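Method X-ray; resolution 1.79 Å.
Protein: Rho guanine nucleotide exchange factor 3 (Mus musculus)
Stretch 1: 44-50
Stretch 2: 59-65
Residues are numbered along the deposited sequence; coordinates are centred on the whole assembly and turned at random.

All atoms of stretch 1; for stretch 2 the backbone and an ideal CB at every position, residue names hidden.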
# COMPACT_ATOMS: atom_id res chain seq x y z
N ALA A 44 -13.23 1.21 16.41
CA ALA A 44 -14.32 0.74 15.56
C ALA A 44 -14.09 -0.62 14.91
O ALA A 44 -15.06 -1.31 14.59
CB ALA A 44 -14.63 1.77 14.48
N TYR A 45 -12.83 -1.00 14.72
CA TYR A 45 -12.50 -2.27 14.07
C TYR A 45 -11.88 -3.33 14.98
O TYR A 45 -12.42 -4.42 15.13
CB TYR A 45 -11.55 -2.04 12.88
CG TYR A 45 -12.17 -1.27 11.73
CD1 TYR A 45 -11.41 -0.35 11.01
CD2 TYR A 45 -13.50 -1.45 11.37
CE1 TYR A 45 -11.96 0.38 9.96
CE2 TYR A 45 -14.07 -0.72 10.32
CZ TYR A 45 -13.29 0.19 9.62
OH TYR A 45 -13.83 0.93 8.60
N HIS A 46 -10.73 -3.01 15.56
CA HIS A 46 -10.04 -3.96 16.44
C HIS A 46 -10.84 -4.36 17.69
O HIS A 46 -11.19 -5.52 17.84
CB HIS A 46 -8.68 -3.40 16.86
CG HIS A 46 -7.89 -4.34 17.73
ND1 HIS A 46 -8.19 -4.56 19.05
CD2 HIS A 46 -6.82 -5.12 17.44
CE1 HIS A 46 -7.33 -5.45 19.55
NE2 HIS A 46 -6.50 -5.80 18.59
N ASP A 47 -11.13 -3.42 18.58
CA ASP A 47 -11.88 -3.77 19.79
C ASP A 47 -13.17 -4.56 19.52
O ASP A 47 -13.43 -5.57 20.18
CB ASP A 47 -12.19 -2.52 20.61
CG ASP A 47 -10.95 -1.89 21.22
OD1 ASP A 47 -9.91 -2.59 21.33
OD2 ASP A 47 -11.04 -0.70 21.59
N PRO A 48 -14.01 -4.09 18.57
CA PRO A 48 -15.28 -4.74 18.21
C PRO A 48 -15.13 -6.16 17.68
O PRO A 48 -15.93 -7.04 18.02
CB PRO A 48 -15.86 -3.81 17.15
CG PRO A 48 -15.30 -2.49 17.53
CD PRO A 48 -13.88 -2.81 17.87
N MSE A 49 -14.13 -6.39 16.84
CA MSE A 49 -13.92 -7.72 16.27
C MSE A 49 -13.37 -8.67 17.33
O MSE A 49 -13.64 -9.86 17.29
CB MSE A 49 -12.98 -7.65 15.05
CG MSE A 49 -13.61 -6.98 13.80
SE MSE A 49 -12.60 -7.10 12.12
CE MSE A 49 -11.17 -5.89 12.57
N LEU A 50 -12.62 -8.11 18.27
CA LEU A 50 -12.03 -8.90 19.35
C LEU A 50 -13.14 -9.42 20.26
O LEU A 50 -13.17 -10.60 20.59
CB LEU A 50 -11.07 -8.03 20.18
CG LEU A 50 -10.41 -8.65 21.41
CD1 LEU A 50 -9.18 -7.82 21.81
CD2 LEU A 50 -11.40 -8.71 22.58
N UNK A 59 -4.47 -12.85 14.38
CA UNK A 59 -4.78 -12.06 13.20
C UNK A 59 -5.03 -10.58 13.44
O UNK A 59 -4.64 -9.74 12.63
CB UNK A 59 -6.01 -12.66 12.52
N UNK A 60 -5.71 -10.26 14.55
CA UNK A 60 -6.01 -8.88 14.90
C UNK A 60 -4.76 -8.20 15.40
O UNK A 60 -4.55 -7.00 15.15
CB UNK A 60 -7.12 -8.81 15.95
N UNK A 61 -3.92 -8.95 16.12
CA UNK A 61 -2.68 -8.38 16.63
C UNK A 61 -1.78 -8.03 15.46
O UNK A 61 -1.07 -7.03 15.50
CB UNK A 61 -1.98 -9.35 17.59
N UNK A 62 -1.83 -8.87 14.43
CA UNK A 62 -1.00 -8.66 13.25
C UNK A 62 -1.49 -7.51 12.38
O UNK A 62 -0.77 -7.07 11.48
CB UNK A 62 -0.95 -9.94 12.42
N UNK A 63 -2.70 -7.03 12.63
CA UNK A 63 -3.25 -5.94 11.83
C UNK A 63 -3.21 -4.58 12.54
O UNK A 63 -2.85 -3.59 11.92
CB UNK A 63 -4.69 -6.27 11.45
N UNK A 64 -3.55 -4.53 13.82
CA UNK A 64 -3.55 -3.25 14.54
C UNK A 64 -2.44 -3.14 15.59
O UNK A 64 -2.22 -2.08 16.18
CB UNK A 64 -4.91 -3.05 15.22
N UNK A 65 -1.75 -4.25 15.81
CA UNK A 65 -0.69 -4.29 16.79
C UNK A 65 0.40 -3.24 16.67
O UNK A 65 0.77 -2.61 17.67
CB UNK A 65 -0.04 -5.67 16.73

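The two helices run nearly antiparallel, their N-to-C directions 171° apart and their axes 10.5 Å apart at closest approach. That spacing leaves room for side chains between them, so each position can be judged by where its CA-to-CB bond points and by what stretch 1 places ahead of it.

Position 59 has helical angles (phi/psi -54/-39), and its ideal CB finds no atom of stretch 1 within 5.5 Å. Stretch 1 therefore sets little restriction here, and polar or charged residues would serve as well as apolar ones. The residue is Glu-59, whose carboxylate oxygens are hydrogen-bonded elsewhere in the structure.

Position 60 is the register point, since its CA lies 6.5 Å from CA of His-46. The bond points toward stretch 1, and the ideal CB is 4.0 Å from His-46 CD2. Ahead lie His-46, the selenomethionine Met-49 and the backbone of Leu-50, a largely apolar setting in which leucine, isoleucine or methionine would be reasonable. It is Leu-60, with chi1 m and chi2 t. Its CD1 comes 3.7 Å from Leu-50 CA and 3.9 Å from Leu-50 CB, while its CD2 packs 3.8 Å from Met-49 CE. Leu-60 CD1 also lies 4.0 Å from Met-49 C, so both methyls touch Met-49.

At position 61 the CB points away and meets nothing within 5.5 Å, so a range of polar or small residues would do. Asn-61 occupies it. Although the bond leads away, the end of the side chain comes nearer: OD1 is 4.5 Å from His-46 NE2, near the plane of the imidazole. That distance is too long for a hydrogen bond, and none crosses between the stretches.

Position 62 is out of reach and open to many helix-compatible residues; it is Gln-62.

Position 63 is less obvious. Its bond points toward stretch 1, yet no atom there lies within 5.5 Å of the ideal CB, so the direction alone does not fix size or polarity. The residue is Ile-63, whose side chain stays 6.1 Å away at its nearest and makes no contact.

Position 64 again points toward stretch 1, with the ideal CB 3.6 Å from His-46 CD2. The space beyond is lined by CB of Tyr-45, CB and the ring of His-46, and CE of Met-49, so a large apolar or aromatic group suits it; leucine or methionine could also be considered. Phe-64 fills it with chi1 at -46° and chi2 at 73°. His-46 CB sits over one ring face, 3.6 Å from the Phe-64 ring centroid and 13° off the normal, a CH-pi contact. The edge of the imidazole also turns toward that face, in an offset edge-to-face pair with centroids 5.1 Å apart and planes at 80°. Apolar contacts add Tyr-45 CB to Phe-64 CE2 at 3.6 Å and Met-49 CE to Phe-64 CZ at 3.5 Å.

At position 65 an ideal CB would lie 2.1 Å from the carbonyl O of Asn-61, a clash that favours glycine. Gly-65 is found, its N making a weak 2.9 Å hydrogen bond to Asn-61 O.

Stretch 2, residues 59-65: ELNQIFG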
# COMPACT_ATOMS: atom_id res chain seq x y z
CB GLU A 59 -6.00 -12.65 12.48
CG GLU A 59 -5.78 -14.07 11.96
CD GLU A 59 -7.05 -14.71 11.47
OE1 GLU A 59 -8.13 -14.42 12.02
OE2 GLU A 59 -6.98 -15.52 10.53
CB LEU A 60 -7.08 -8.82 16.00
CG LEU A 60 -8.49 -9.24 15.61
CD1 LEU A 60 -9.40 -9.26 16.84
CD2 LEU A 60 -9.03 -8.27 14.58
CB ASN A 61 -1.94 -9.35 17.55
CG ASN A 61 -2.65 -9.57 18.87
OD1 ASN A 61 -3.16 -8.63 19.48
ND2 ASN A 61 -2.66 -10.80 19.33
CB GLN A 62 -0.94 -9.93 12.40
CG GLN A 62 0.26 -9.93 11.46
CD GLN A 62 0.18 -11.00 10.39
OE1 GLN A 62 -0.06 -12.16 10.68
NE2 GLN A 62 0.38 -10.60 9.14
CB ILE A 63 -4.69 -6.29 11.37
CG1 ILE A 63 -4.62 -7.43 10.33
CG2 ILE A 63 -5.39 -5.08 10.77
CD1 ILE A 63 -5.96 -7.93 9.85
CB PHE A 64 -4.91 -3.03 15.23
CG PHE A 64 -6.09 -3.33 14.36
CD1 PHE A 64 -6.43 -4.66 14.05
CD2 PHE A 64 -6.87 -2.30 13.84
CE1 PHE A 64 -7.52 -4.94 13.24
CE2 PHE A 64 -7.97 -2.58 13.03
CZ PHE A 64 -8.29 -3.91 12.73
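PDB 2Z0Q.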